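Local coordinates for exported protein (Bacteroides fragilis, PDB 4JX0) that is of unknown function but binds magnesium and joins a BT_3987-like N-terminal domain to a second, F5/8 type C-like domain, at residues Tyr77-Lys87 with Cys110-Gly120; Asn137-Leu148 with Ser164-Ile174. All blocks are in the same frame, centred on the assembly; numbering follows the deposited sequence.

Interaction 1: residues Tyr77-Lys87 with Cys110-Gly120; sequences YKEDIKVNLMK and CTFEGGVLKAG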
loop_
_atom_site.group_PDB
_atom_site.type_symbol
_atom_site.label_atom_id
_atom_site.label_comp_id
_atom_site.label_asym_id
_atom_site.label_seq_id
_atom_site.Cartn_x
_atom_site.Cartn_y
_atom_site.Cartn_z
ATOM N N TYR A 77 18.605 -13.499 30.652
ATOM C CA TYR A 77 19.179 -12.633 31.681
ATOM C C TYR A 77 18.489 -12.876 33.043
ATOM O O TYR A 77 17.308 -13.222 33.094
ATOM C CB TYR A 77 19.060 -11.173 31.224
ATOM C CG TYR A 77 19.947 -10.215 31.976
ATOM C CD1 TYR A 77 21.327 -10.238 31.812
ATOM C CD2 TYR A 77 19.406 -9.214 32.774
ATOM C CE1 TYR A 77 22.152 -9.348 32.496
ATOM C CE2 TYR A 77 20.218 -8.311 33.453
ATOM C CZ TYR A 77 21.590 -8.372 33.302
ATOM O OH TYR A 77 22.372 -7.506 34.020
ATOM N N LYS A 78 19.265 -12.706 34.134
ATOM C CA LYS A 78 18.866 -12.940 35.529
ATOM C C LYS A 78 17.644 -12.129 36.022
ATOM O O LYS A 78 16.955 -12.593 36.927
ATOM C CB LYS A 78 20.055 -12.643 36.473
ATOM C CG LYS A 78 20.431 -11.159 36.597
ATOM C CD LYS A 78 21.854 -10.965 37.110
ATOM C CE LYS A 78 22.233 -9.507 37.232
ATOM N NZ LYS A 78 23.671 -9.329 37.596
ATOM N N GLU A 79 17.401 -10.929 35.473
ATOM C CA GLU A 79 16.305 -10.046 35.897
ATOM C C GLU A 79 15.558 -9.459 34.680
ATOM O O GLU A 79 15.988 -9.640 33.541
ATOM C CB GLU A 79 16.847 -8.923 36.811
ATOM C CG GLU A 79 17.969 -8.084 36.214
ATOM C CD GLU A 79 18.693 -7.139 37.159
ATOM O OE1 GLU A 79 18.335 -7.084 38.358
ATOM O OE2 GLU A 79 19.633 -6.454 36.694
ATOM N N ASP A 80 14.410 -8.804 34.925
ATOM C CA ASP A 80 13.598 -8.203 33.857
ATOM C C ASP A 80 14.310 -6.982 33.279
ATOM O O ASP A 80 14.886 -6.209 34.047
ATOM C CB ASP A 80 12.201 -7.785 34.371
ATOM C CG ASP A 80 11.306 -8.908 34.869
ATOM O OD1 ASP A 80 11.708 -10.091 34.756
ATOM O OD2 ASP A 80 10.198 -8.607 35.367
ATOM N N ILE A 81 14.275 -6.811 31.939
ATOM C CA ILE A 81 14.889 -5.673 31.241
ATOM C C ILE A 81 13.780 -4.877 30.569
ATOM O O ILE A 81 13.129 -5.405 29.668
ATOM C CB ILE A 81 15.956 -6.117 30.184
ATOM C CG1 ILE A 81 16.996 -7.097 30.763
ATOM C CG2 ILE A 81 16.657 -4.901 29.576
ATOM C CD1 ILE A 81 17.501 -8.048 29.754
ATOM N N LYS A 82 13.573 -3.618 30.981
ATOM C CA LYS A 82 12.562 -2.761 30.349
ATOM C C LYS A 82 13.193 -2.115 29.129
ATOM O O LYS A 82 14.234 -1.475 29.261
ATOM C CB LYS A 82 12.035 -1.688 31.322
ATOM C CG LYS A 82 11.187 -2.239 32.463
ATOM C CD LYS A 82 10.548 -1.115 33.280
ATOM C CE LYS A 82 9.477 -1.606 34.225
ATOM N NZ LYS A 82 8.729 -0.481 34.855
ATOM N N VAL A 83 12.576 -2.280 27.948
ATOM C CA VAL A 83 13.077 -1.726 26.688
ATOM C C VAL A 83 12.014 -0.855 26.033
ATOM O O VAL A 83 10.818 -1.065 26.233
ATOM C CB VAL A 83 13.558 -2.820 25.706
ATOM C CG1 VAL A 83 14.850 -3.454 26.200
ATOM C CG2 VAL A 83 12.484 -3.888 25.457
ATOM N N ASN A 84 12.454 0.112 25.234
ATOM C CA ASN A 84 11.547 1.010 24.520
ATOM C C ASN A 84 12.252 1.647 23.343
ATOM O O ASN A 84 13.478 1.608 23.283
ATOM C CB ASN A 84 11.005 2.102 25.471
ATOM C CG ASN A 84 9.636 2.664 25.075
ATOM O OD1 ASN A 84 9.172 2.543 23.924
ATOM N ND2 ASN A 84 8.956 3.293 26.020
ATOM N N LEU A 85 11.484 2.228 22.405
ATOM C CA LEU A 85 12.040 2.957 21.263
ATOM C C LEU A 85 11.918 4.450 21.491
ATOM O O LEU A 85 11.046 4.902 22.231
ATOM C CB LEU A 85 11.309 2.598 19.969
ATOM C CG LEU A 85 11.607 1.240 19.390
ATOM C CD1 LEU A 85 10.528 0.839 18.427
ATOM C CD2 LEU A 85 12.970 1.209 18.706
HETATM N N MSE A 86 12.761 5.222 20.829
HETATM C CA MSE A 86 12.671 6.673 20.911
HETATM C C MSE A 86 13.000 7.263 19.563
HETATM O O MSE A 86 13.723 6.652 18.784
HETATM C CB MSE A 86 13.567 7.241 22.020
HETATM C CG MSE A 86 15.050 7.198 21.729
HETATM SE SE MSE A 86 15.966 8.338 22.973
HETATM C CE MSE A 86 15.664 10.090 22.083
ATOM N N LYS A 87 12.455 8.442 19.291
ATOM C CA LYS A 87 12.660 9.130 18.028
ATOM C C LYS A 87 13.951 9.911 18.099
ATOM O O LYS A 87 14.019 10.911 18.808
ATOM C CB LYS A 87 11.463 10.047 17.730
ATOM C CG LYS A 87 11.507 10.743 16.382
ATOM C CD LYS A 87 10.189 11.458 16.130
ATOM C CE LYS A 87 10.284 12.556 15.104
ATOM N NZ LYS A 87 10.640 12.051 13.754
ATOM N N CYS A 110 3.845 10.495 16.905
ATOM C CA CYS A 110 4.364 9.175 17.312
ATOM C C CYS A 110 3.938 8.862 18.741
ATOM O O CYS A 110 3.994 9.741 19.600
ATOM C CB CYS A 110 5.888 9.113 17.208
ATOM S SG CYS A 110 6.539 9.435 15.555
ATOM N N THR A 111 3.607 7.600 19.019
ATOM C CA THR A 111 3.306 7.126 20.369
ATOM C C THR A 111 4.062 5.807 20.550
ATOM O O THR A 111 3.776 4.833 19.851
ATOM C CB THR A 111 1.801 7.029 20.602
ATOM O OG1 THR A 111 1.220 8.312 20.361
ATOM C CG2 THR A 111 1.465 6.568 22.013
ATOM N N PHE A 112 5.058 5.804 21.452
ATOM C CA PHE A 112 5.909 4.648 21.710
ATOM C C PHE A 112 5.451 3.866 22.936
ATOM O O PHE A 112 5.396 4.421 24.032
ATOM C CB PHE A 112 7.361 5.085 21.897
ATOM C CG PHE A 112 7.962 5.662 20.645
ATOM C CD1 PHE A 112 8.437 4.835 19.643
ATOM C CD2 PHE A 112 8.066 7.036 20.472
ATOM C CE1 PHE A 112 9.031 5.366 18.504
ATOM C CE2 PHE A 112 8.656 7.566 19.329
ATOM C CZ PHE A 112 9.125 6.729 18.348
ATOM N N GLU A 113 5.150 2.573 22.745
ATOM C CA GLU A 113 4.746 1.639 23.794
ATOM C C GLU A 113 5.948 0.749 24.098
ATOM O O GLU A 113 6.522 0.164 23.180
ATOM C CB GLU A 113 3.544 0.809 23.319
ATOM C CG GLU A 113 2.777 0.081 24.409
ATOM C CD GLU A 113 1.819 -0.957 23.853
ATOM O OE1 GLU A 113 0.790 -0.559 23.260
ATOM O OE2 GLU A 113 2.124 -2.167 23.957
ATOM N N GLY A 114 6.343 0.689 25.366
ATOM C CA GLY A 114 7.495 -0.097 25.797
ATOM C C GLY A 114 7.236 -1.586 25.876
ATOM O O GLY A 114 6.105 -2.041 25.688
ATOM N N GLY A 115 8.311 -2.326 26.144
ATOM C CA GLY A 115 8.313 -3.778 26.289
ATOM C C GLY A 115 9.167 -4.203 27.469
ATOM O O GLY A 115 9.947 -3.401 27.994
ATOM N N VAL A 116 9.018 -5.461 27.909
ATOM C CA VAL A 116 9.771 -5.997 29.043
ATOM C C VAL A 116 10.272 -7.398 28.721
ATOM O O VAL A 116 9.461 -8.318 28.619
ATOM C CB VAL A 116 8.925 -6.009 30.351
ATOM C CG1 VAL A 116 9.764 -6.456 31.553
ATOM C CG2 VAL A 116 8.302 -4.640 30.612
ATOM N N LEU A 117 11.602 -7.571 28.599
ATOM C CA LEU A 117 12.199 -8.899 28.429
ATOM C C LEU A 117 12.226 -9.523 29.811
ATOM O O LEU A 117 13.128 -9.216 30.591
ATOM C CB LEU A 117 13.619 -8.816 27.838
ATOM C CG LEU A 117 13.711 -8.716 26.338
ATOM C CD1 LEU A 117 14.957 -7.969 25.921
ATOM C CD2 LEU A 117 13.685 -10.072 25.706
ATOM N N LYS A 118 11.204 -10.311 30.159
ATOM C CA LYS A 118 11.111 -10.882 31.511
ATOM C C LYS A 118 12.219 -11.911 31.769
ATOM O O LYS A 118 12.601 -12.633 30.848
ATOM C CB LYS A 118 9.723 -11.494 31.768
ATOM C CG LYS A 118 8.639 -10.424 31.841
ATOM C CD LYS A 118 7.444 -10.829 32.677
ATOM C CE LYS A 118 6.724 -9.632 33.254
ATOM N NZ LYS A 118 7.301 -9.219 34.562
ATOM N N ALA A 119 12.766 -11.931 33.005
ATOM C CA ALA A 119 13.852 -12.836 33.397
ATOM C C ALA A 119 13.627 -14.235 32.847
ATOM O O ALA A 119 12.623 -14.866 33.190
ATOM C CB ALA A 119 13.960 -12.898 34.907
ATOM N N GLY A 120 14.504 -14.664 31.940
ATOM C CA GLY A 120 14.411 -15.967 31.298
ATOM C C GLY A 120 14.000 -15.909 29.842
ATOM O O GLY A 120 14.313 -16.834 29.087
HETATM O O HOH W 1 15.372 -10.654 30.682
#
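Strand 81-87 pairs antiparallel with strand 115-117, their axes 4.6 Å apart at 143°, as neighbouring strands in the sheet of the BT_3987-like N-terminal domain. Ile81 faces Leu117 and Val83 faces Gly115 in hydrogen-bonded pairs, each closed by two backbone N-H...O bonds, while Lys82 and Val116 form the non-hydrogen-bonded pair between them. Beyond Gly115 the ladder ends, and here the Phe112 side chain, rather than backbone bonds, makes the contact. One face of its ring lies against the Leu85 carbonyl, and its CD1 meets Leu85 CB at 3.7 Å. Ile81, Val83 and Leu117 share the buried face, where Val83 and Leu117 touch Val71, Val73 and Thr124 of strands 66-73 and 123-130; Lys82 and Val116 lie side by side on the other. At the far end a water donates to both Glu79 O and Leu117 O. Asp80 has CG anti to its carbonyl carbon (chi1 -63°), which carries the carboxylate across to the loop at Lys118-Ala119. There its two oxygens divide the work: OD1 takes an almost straight bond from Ala119 N at 2.8 Å, and OD2 forms a salt bridge with Lys118 NZ (3.1 Å), which comes from above the carboxylate plane.

Interaction 2: residues Asn137-Leu148 with Ser164-Ile174; sequences NNLSGYVMAIKL and SSYFVKLNLSI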
loop_
_atom_site.group_PDB
_atom_site.type_symbol
_atom_site.label_atom_id
_atom_site.label_comp_id
_atom_site.label_asym_id
_atom_site.label_seq_id
_atom_site.Cartn_x
_atom_site.Cartn_y
_atom_site.Cartn_z
ATOM N N ASN A 137 -0.024 16.422 4.822
ATOM C CA ASN A 137 -0.268 16.326 3.372
ATOM C C ASN A 137 0.954 16.658 2.485
ATOM O O ASN A 137 0.776 17.057 1.321
ATOM C CB ASN A 137 -1.440 17.249 3.003
ATOM C CG ASN A 137 -1.161 18.727 3.137
ATOM O OD1 ASN A 137 -0.235 19.147 3.830
ATOM N ND2 ASN A 137 -1.968 19.544 2.483
ATOM N N ASN A 138 2.179 16.430 2.993
ATOM C CA ASN A 138 3.376 16.690 2.191
ATOM C C ASN A 138 3.569 15.536 1.207
ATOM O O ASN A 138 3.748 14.404 1.649
ATOM C CB ASN A 138 4.578 16.863 3.093
ATOM C CG ASN A 138 5.762 17.395 2.357
ATOM O OD1 ASN A 138 6.684 16.652 2.017
ATOM N ND2 ASN A 138 5.729 18.677 2.033
ATOM N N LEU A 139 3.488 15.802 -0.114
ATOM C CA LEU A 139 3.572 14.749 -1.147
ATOM C C LEU A 139 4.937 14.062 -1.214
ATOM O O LEU A 139 4.988 12.869 -1.541
ATOM C CB LEU A 139 3.223 15.294 -2.531
ATOM C CG LEU A 139 1.797 15.816 -2.709
ATOM C CD1 LEU A 139 1.647 16.526 -4.045
ATOM C CD2 LEU A 139 0.775 14.692 -2.617
ATOM N N SER A 140 6.023 14.789 -0.856
ATOM C CA SER A 140 7.391 14.242 -0.800
ATOM C C SER A 140 7.494 13.084 0.215
ATOM O O SER A 140 8.418 12.269 0.133
ATOM C CB SER A 140 8.400 15.328 -0.426
ATOM O OG SER A 140 7.989 16.616 -0.854
ATOM N N GLY A 141 6.561 13.055 1.163
ATOM C CA GLY A 141 6.480 12.046 2.196
ATOM C C GLY A 141 7.098 12.586 3.458
ATOM O O GLY A 141 7.381 13.782 3.566
ATOM N N TYR A 142 7.281 11.703 4.424
ATOM C CA TYR A 142 7.918 12.004 5.696
ATOM C C TYR A 142 8.894 10.901 5.988
ATOM O O TYR A 142 8.734 9.792 5.481
ATOM C CB TYR A 142 6.884 12.147 6.826
ATOM C CG TYR A 142 5.872 13.243 6.588
ATOM C CD1 TYR A 142 4.754 13.023 5.798
ATOM C CD2 TYR A 142 6.019 14.495 7.172
ATOM C CE1 TYR A 142 3.825 14.028 5.562
ATOM C CE2 TYR A 142 5.089 15.507 6.956
ATOM C CZ TYR A 142 3.990 15.269 6.148
ATOM O OH TYR A 142 3.049 16.238 5.899
ATOM N N VAL A 143 9.896 11.191 6.803
ATOM C CA VAL A 143 10.918 10.213 7.149
ATOM C C VAL A 143 11.219 10.300 8.626
ATOM O O VAL A 143 11.096 11.370 9.223
ATOM C CB VAL A 143 12.188 10.418 6.283
ATOM C CG1 VAL A 143 12.927 11.703 6.643
ATOM C CG2 VAL A 143 13.115 9.217 6.378
HETATM N N MSE A 144 11.595 9.180 9.227
HETATM C CA MSE A 144 11.969 9.199 10.630
HETATM C C MSE A 144 12.879 8.049 10.988
HETATM O O MSE A 144 12.832 6.983 10.361
HETATM C CB MSE A 144 10.748 9.181 11.543
HETATM C CG MSE A 144 9.866 7.963 11.386
HETATM SE SE MSE A 144 8.520 7.938 12.774
HETATM C CE MSE A 144 9.567 7.343 14.177
ATOM N N ALA A 145 13.697 8.281 12.022
ATOM C CA ALA A 145 14.631 7.305 12.562
ATOM C C ALA A 145 14.317 7.092 14.026
ATOM O O ALA A 145 13.951 8.042 14.726
ATOM C CB ALA A 145 16.058 7.791 12.382
ATOM N N ILE A 146 14.432 5.840 14.480
ATOM C CA ILE A 146 14.155 5.453 15.866
ATOM C C ILE A 146 15.290 4.589 16.389
ATOM O O ILE A 146 15.892 3.844 15.607
ATOM C CB ILE A 146 12.786 4.725 16.014
ATOM C CG1 ILE A 146 12.549 3.713 14.883
ATOM C CG2 ILE A 146 11.678 5.748 16.069
ATOM C CD1 ILE A 146 11.592 2.593 15.209
ATOM N N LYS A 147 15.600 4.701 17.697
ATOM C CA LYS A 147 16.666 3.904 18.307
ATOM C C LYS A 147 16.141 3.169 19.519
ATOM O O LYS A 147 15.257 3.669 20.216
ATOM C CB LYS A 147 17.909 4.750 18.672
ATOM C CG LYS A 147 17.716 5.806 19.752
ATOM C CD LYS A 147 19.037 6.523 20.026
ATOM C CE LYS A 147 18.945 7.534 21.147
ATOM N NZ LYS A 147 20.228 8.257 21.369
ATOM N N LEU A 148 16.699 1.975 19.765
ATOM C CA LEU A 148 16.332 1.148 20.908
ATOM C C LEU A 148 17.024 1.668 22.168
ATOM O O LEU A 148 18.183 2.100 22.105
ATOM C CB LEU A 148 16.729 -0.309 20.626
ATOM C CG LEU A 148 16.344 -1.338 21.671
ATOM C CD1 LEU A 148 14.845 -1.516 21.750
ATOM C CD2 LEU A 148 17.024 -2.650 21.402
ATOM N N SER A 164 20.530 -1.640 16.341
ATOM C CA SER A 164 19.928 -0.878 17.445
ATOM C C SER A 164 19.045 0.281 16.954
ATOM O O SER A 164 18.381 0.909 17.783
ATOM C CB SER A 164 21.016 -0.315 18.354
ATOM O OG SER A 164 21.928 0.517 17.651
ATOM N N SER A 165 19.045 0.580 15.633
ATOM C CA SER A 165 18.259 1.673 15.062
ATOM C C SER A 165 17.467 1.198 13.844
ATOM O O SER A 165 17.840 0.208 13.200
ATOM C CB SER A 165 19.167 2.837 14.682
ATOM O OG SER A 165 20.223 2.420 13.830
ATOM N N TYR A 166 16.358 1.897 13.553
ATOM C CA TYR A 166 15.460 1.575 12.441
ATOM C C TYR A 166 14.985 2.840 11.733
ATOM O O TYR A 166 14.862 3.889 12.366
ATOM C CB TYR A 166 14.252 0.792 12.959
ATOM C CG TYR A 166 13.617 -0.105 11.927
ATOM C CD1 TYR A 166 12.635 0.370 11.075
ATOM C CD2 TYR A 166 13.938 -1.448 11.856
ATOM C CE1 TYR A 166 12.022 -0.462 10.146
ATOM C CE2 TYR A 166 13.310 -2.295 10.953
ATOM C CZ TYR A 166 12.352 -1.801 10.098
ATOM O OH TYR A 166 11.798 -2.665 9.190
ATOM N N PHE A 167 14.706 2.729 10.421
ATOM C CA PHE A 167 14.249 3.846 9.593
ATOM C C PHE A 167 12.865 3.572 9.017
ATOM O O PHE A 167 12.576 2.450 8.607
ATOM C CB PHE A 167 15.249 4.104 8.464
ATOM C CG PHE A 167 16.617 4.433 9.006
ATOM C CD1 PHE A 167 16.888 5.689 9.527
ATOM C CD2 PHE A 167 17.589 3.448 9.127
ATOM C CE1 PHE A 167 18.128 5.981 10.089
ATOM C CE2 PHE A 167 18.831 3.737 9.695
ATOM C CZ PHE A 167 19.092 5.003 10.173
ATOM N N VAL A 168 11.998 4.589 9.021
ATOM C CA VAL A 168 10.635 4.481 8.507
ATOM C C VAL A 168 10.386 5.647 7.578
ATOM O O VAL A 168 10.725 6.780 7.922
ATOM C CB VAL A 168 9.591 4.436 9.655
ATOM C CG1 VAL A 168 8.179 4.269 9.112
ATOM C CG2 VAL A 168 9.909 3.321 10.649
ATOM N N LYS A 169 9.858 5.363 6.372
ATOM C CA LYS A 169 9.474 6.386 5.396
ATOM C C LYS A 169 7.996 6.265 5.153
ATOM O O LYS A 169 7.502 5.178 4.826
ATOM C CB LYS A 169 10.226 6.297 4.055
ATOM C CG LYS A 169 9.712 7.341 3.041
ATOM C CD LYS A 169 10.553 7.442 1.797
ATOM C CE LYS A 169 10.057 8.519 0.865
ATOM N NZ LYS A 169 10.866 8.567 -0.381
ATOM N N LEU A 170 7.291 7.387 5.284
ATOM C CA LEU A 170 5.874 7.433 5.007
ATOM C C LEU A 170 5.717 8.007 3.623
ATOM O O LEU A 170 5.913 9.204 3.440
ATOM C CB LEU A 170 5.151 8.269 6.061
ATOM C CG LEU A 170 3.642 8.333 5.946
ATOM C CD1 LEU A 170 3.016 6.955 6.043
ATOM C CD2 LEU A 170 3.068 9.235 7.005
ATOM N N ASN A 171 5.426 7.138 2.638
ATOM C CA ASN A 171 5.230 7.537 1.245
ATOM C C ASN A 171 3.782 8.003 1.082
ATOM O O ASN A 171 2.855 7.291 1.483
ATOM C CB ASN A 171 5.560 6.376 0.293
ATOM C CG ASN A 171 5.556 6.769 -1.171
ATOM O OD1 ASN A 171 6.378 7.585 -1.613
ATOM N ND2 ASN A 171 4.603 6.254 -1.954
ATOM N N LEU A 172 3.590 9.198 0.506
ATOM C CA LEU A 172 2.269 9.783 0.344
ATOM C C LEU A 172 1.958 9.944 -1.130
ATOM O O LEU A 172 2.833 10.344 -1.897
ATOM C CB LEU A 172 2.248 11.131 1.067
ATOM C CG LEU A 172 0.875 11.626 1.473
ATOM C CD1 LEU A 172 0.885 12.165 2.878
ATOM C CD2 LEU A 172 0.396 12.681 0.535
ATOM N N SER A 173 0.719 9.608 -1.523
ATOM C CA SER A 173 0.252 9.675 -2.913
ATOM C C SER A 173 -1.231 10.069 -2.959
ATOM O O SER A 173 -1.981 9.691 -2.068
ATOM C CB SER A 173 0.472 8.333 -3.618
ATOM O OG SER A 173 0.138 7.224 -2.800
ATOM N N ILE A 174 -1.652 10.836 -3.987
ATOM C CA ILE A 174 -3.040 11.302 -4.082
ATOM C C ILE A 174 -3.974 10.209 -4.655
ATOM O O ILE A 174 -3.691 9.590 -5.686
ATOM C CB ILE A 174 -3.169 12.616 -4.910
ATOM C CG1 ILE A 174 -2.518 13.792 -4.150
ATOM C CG2 ILE A 174 -4.648 12.945 -5.213
ATOM C CD1 ILE A 174 -2.102 14.931 -5.057
#
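Strands 142-148 and 165-174 form a regular antiparallel ladder, their axes 4.7 Å apart at 158°, with paired backbone bonds at Tyr142-Leu170, Met144-Val168 and Ile146-Tyr166 and a last bond from Leu148 N to Ser164 O. The side chains of these three pairs share one face of the sheet. Ile146 packs alongside Tyr166, its CG1 3.9 Å from Tyr166 CB, and selenomethionine Met144 lies beside Val168 in the same manner. On the opposite face Ala145 CB meets the Phe167 ring at CE1, 3.6 Å away. A type I turn from Asn138 to Gly141 leads into the first strand; Tyr142 OH accepts a bond from Asn138 N at 3.0 Å, tying the ring back to the turn. Leu172 CD1 comes to the edge of that ring, near its plane. With CG anti to the backbone N (chi1 -157°), Leu172 also sends CD2 to Leu139 CD2, 3.8 Å away, the two side chains crossing at about a right angle. Leu139 CD2 reaches on to Ile174 CG1. Helices 90-93 and 96-99 pack on the Val143, Ala145 and Phe167 face, while strand 47-54 flanks strand 165-174 and strand 81-87 borders strand 142-150 on its other side.

Interactions 1 and 2 belong to one mixed N-terminal sheet, their centres about 23 Å apart. They follow in series: 110-120 closes interaction 1 before 137-148 opens interaction 2. Across the sheet the order is 165-174, 142-150, 81-87, 110-117, so the two pairings are joined where strands 81-87 and 142-150 lie side by side. At this seam Met86 O probably accepts a hydrogen bond from Lys147 N (2.9 Å), and Phe112 CZ packs on Ile146 CG2. The four strands thus form one continuous antiparallel run, adjacent in the sheet though not in sequence. Both contacts lie away from the Ser208, Asp211, Asn213, Asn314 and Glu315 magnesium site; a separate magnesium ion is about 6 Å from the Lys118 side chain.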